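Long-range contact in fiber (Murine adenovirus 2, PDB 5NBH), which forms the distal shaft and head of the trimeric viral fibre, binds N-acetylglucosamine, and probably attaches the virus to its host cell: residues 137-142 and 207-212. Sequence-based numbering, arbitrary orientation.
Sequences LQFDGT and GNFYIT
In the beta-sandwich head of the fibre, strands 131-140 and 208-217 pair antiparallel within the GHID-type sheet, where Leu137 faces Ile211 and Phe139 faces Phe209. Both are hydrogen-bonded pairs. Leu137 N gives a nearly straight bond to Ile211 O at 2.8 Å, and Ile211 N returns one to Leu137 O. Phe139 and Phe209 exchange a second pair of N-H to O bonds, somewhat more bent than the first of these. Gln138 and Tyr210 form the non-hydrogen-bonded pair between them.

Leu137, Phe139, Phe209 and Ile211 share the buried face. The two phenylalanine side chains lie side by side, pointing the same way, with Phe139 CD1 3.6 Å from Phe209 CD2. Their rings meet obliquely, the planes 31° apart. Ile211 CD1 reaches the Phe139 ring at CE1. Met110 of strand 103-113, in the other sheet of the head, packs on Phe139 and Ile211.

Gln138 and Tyr210 point to the other face. In one of its two modelled conformers, with CG anti to the backbone N (chi1 -173°) and the chain extended beyond it, Gln138 lies alongside Tyr210. Its CG sits over one ring face, toward the rim, and its amide is nearly parallel to the ring. Arg205 makes a cation-pi contact with the same tyrosine.

Asn208 uses both ends of its amide. ND2 gives a weak, bent bond to OE1 of that Gln138 conformer at 3.1 Å, with the two amide planes 51° apart. OD1 accepts from Gly141 N, the donor tilted out of the carbonyl plane, and also from a water. That water bonds weakly to Asp140 OD2. Asp140 OD1 closes an Asx turn: it accepts from Thr142 N at 2.9 Å, on its anti side and somewhat out of the carboxylate plane.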
loop_
_atom_site.group_PDB
_atom_site.type_symbol
_atom_site.label_atom_id
_atom_site.label_comp_id
_atom_site.label_asym_id
_atom_site.label_seq_id
_atom_site.Cartn_x
_atom_site.Cartn_y
_atom_site.Cartn_z
ATOM N N LEU A 137 18.137 -11.933 1.482
ATOM C CA LEU A 137 16.990 -12.830 1.203
ATOM C C LEU A 137 17.102 -13.407 -0.198
ATOM O O LEU A 137 17.291 -12.681 -1.139
ATOM C CB LEU A 137 15.664 -12.045 1.296
ATOM C CG LEU A 137 15.401 -11.340 2.624
ATOM C CD1 LEU A 137 14.181 -10.411 2.542
ATOM C CD2 LEU A 137 15.251 -12.387 3.708
ATOM N N GLN A 138 16.988 -14.725 -0.306
ATOM C CA GLN A 138 17.102 -15.449 -1.560
ATOM C C GLN A 138 15.746 -16.067 -1.886
ATOM O O GLN A 138 15.105 -16.617 -0.996
ATOM C CB GLN A 138 18.131 -16.565 -1.390
ATOM C CG GLN A 138 18.502 -17.317 -2.646
ATOM C CD GLN A 138 19.453 -18.462 -2.360
ATOM O OE1 GLN A 138 19.714 -19.274 -3.234
ATOM N NE2 GLN A 138 19.963 -18.540 -1.133
ATOM N N PHE A 139 15.364 -15.992 -3.145
ATOM C CA PHE A 139 14.120 -16.541 -3.636
ATOM C C PHE A 139 14.410 -17.301 -4.916
ATOM O O PHE A 139 15.177 -16.831 -5.779
ATOM C CB PHE A 139 13.128 -15.417 -3.965
ATOM C CG PHE A 139 12.844 -14.503 -2.818
ATOM C CD1 PHE A 139 13.655 -13.397 -2.585
ATOM C CD2 PHE A 139 11.750 -14.710 -1.983
ATOM C CE1 PHE A 139 13.408 -12.547 -1.532
ATOM C CE2 PHE A 139 11.486 -13.856 -0.921
ATOM C CZ PHE A 139 12.319 -12.773 -0.690
ATOM N N ASP A 140 13.708 -18.411 -5.104
ATOM C CA ASP A 140 13.822 -19.144 -6.363
ATOM C C ASP A 140 13.552 -18.227 -7.558
ATOM O O ASP A 140 12.548 -17.549 -7.606
ATOM C CB ASP A 140 12.880 -20.365 -6.354
ATOM C CG ASP A 140 13.127 -21.266 -7.555
ATOM O OD1 ASP A 140 12.753 -20.894 -8.674
ATOM O OD2 ASP A 140 13.762 -22.321 -7.362
ATOM N N GLY A 141 14.455 -18.198 -8.530
ATOM C CA GLY A 141 14.367 -17.252 -9.621
ATOM C C GLY A 141 13.246 -17.481 -10.620
ATOM O O GLY A 141 12.976 -16.591 -11.414
ATOM N N THR A 142 12.637 -18.664 -10.572
ATOM C CA THR A 142 11.521 -19.050 -11.462
ATOM C C THR A 142 10.178 -19.133 -10.719
ATOM O O THR A 142 9.153 -18.705 -11.267
ATOM C CB THR A 142 11.827 -20.414 -12.116
ATOM O OG1 THR A 142 13.073 -20.320 -12.818
ATOM C CG2 THR A 142 10.759 -20.778 -13.101
ATOM N N GLY A 207 20.825 -18.134 -10.899
ATOM C CA GLY A 207 19.444 -18.485 -11.239
ATOM C C GLY A 207 18.387 -17.988 -10.250
ATOM O O GLY A 207 17.199 -18.281 -10.433
ATOM N N ASN A 208 18.808 -17.285 -9.194
ATOM C CA ASN A 208 17.911 -16.928 -8.075
ATOM C C ASN A 208 17.848 -15.402 -7.865
ATOM O O ASN A 208 18.699 -14.657 -8.324
ATOM C CB ASN A 208 18.308 -17.632 -6.805
ATOM C CG ASN A 208 17.953 -19.106 -6.813
ATOM O OD1 ASN A 208 17.029 -19.547 -7.534
ATOM N ND2 ASN A 208 18.697 -19.871 -6.060
ATOM N N PHE A 209 16.764 -14.961 -7.220
ATOM C CA PHE A 209 16.469 -13.537 -6.965
ATOM C C PHE A 209 16.903 -13.221 -5.547
ATOM O O PHE A 209 16.564 -13.948 -4.651
ATOM C CB PHE A 209 14.941 -13.323 -7.127
ATOM C CG PHE A 209 14.429 -12.010 -6.590
ATOM C CD1 PHE A 209 15.051 -10.824 -6.904
ATOM C CD2 PHE A 209 13.255 -11.964 -5.835
ATOM C CE1 PHE A 209 14.573 -9.622 -6.441
ATOM C CE2 PHE A 209 12.747 -10.760 -5.376
ATOM C CZ PHE A 209 13.402 -9.594 -5.674
ATOM N N TYR A 210 17.702 -12.165 -5.388
ATOM C CA TYR A 210 18.207 -11.692 -4.129
ATOM C C TYR A 210 17.710 -10.282 -3.813
ATOM O O TYR A 210 17.764 -9.376 -4.646
ATOM C CB TYR A 210 19.731 -11.638 -4.138
ATOM C CG TYR A 210 20.426 -12.979 -4.207
ATOM C CD1 TYR A 210 20.385 -13.753 -5.381
ATOM C CD2 TYR A 210 21.154 -13.443 -3.139
ATOM C CE1 TYR A 210 21.006 -14.981 -5.446
ATOM C CE2 TYR A 210 21.819 -14.680 -3.198
ATOM C CZ TYR A 210 21.740 -15.442 -4.359
ATOM O OH TYR A 210 22.412 -16.647 -4.430
ATOM N N ILE A 211 17.226 -10.119 -2.585
ATOM C CA ILE A 211 17.041 -8.815 -1.963
ATOM C C ILE A 211 18.119 -8.735 -0.908
ATOM O O ILE A 211 18.137 -9.530 0.066
ATOM C CB ILE A 211 15.637 -8.619 -1.333
ATOM C CG1 ILE A 211 14.585 -8.741 -2.405
ATOM C CG2 ILE A 211 15.546 -7.300 -0.571
ATOM C CD1 ILE A 211 13.153 -8.544 -1.939
ATOM N N THR A 212 19.002 -7.757 -1.071
ATOM C CA THR A 212 20.128 -7.587 -0.134
ATOM C C THR A 212 19.967 -6.250 0.548
ATOM O O THR A 212 19.848 -5.229 -0.132
ATOM C CB THR A 212 21.470 -7.680 -0.876
ATOM O OG1 THR A 212 21.493 -8.893 -1.659
ATOM C CG2 THR A 212 22.624 -7.697 0.080
HETATM O O HOH W 1 16.415 -21.719 -8.824
#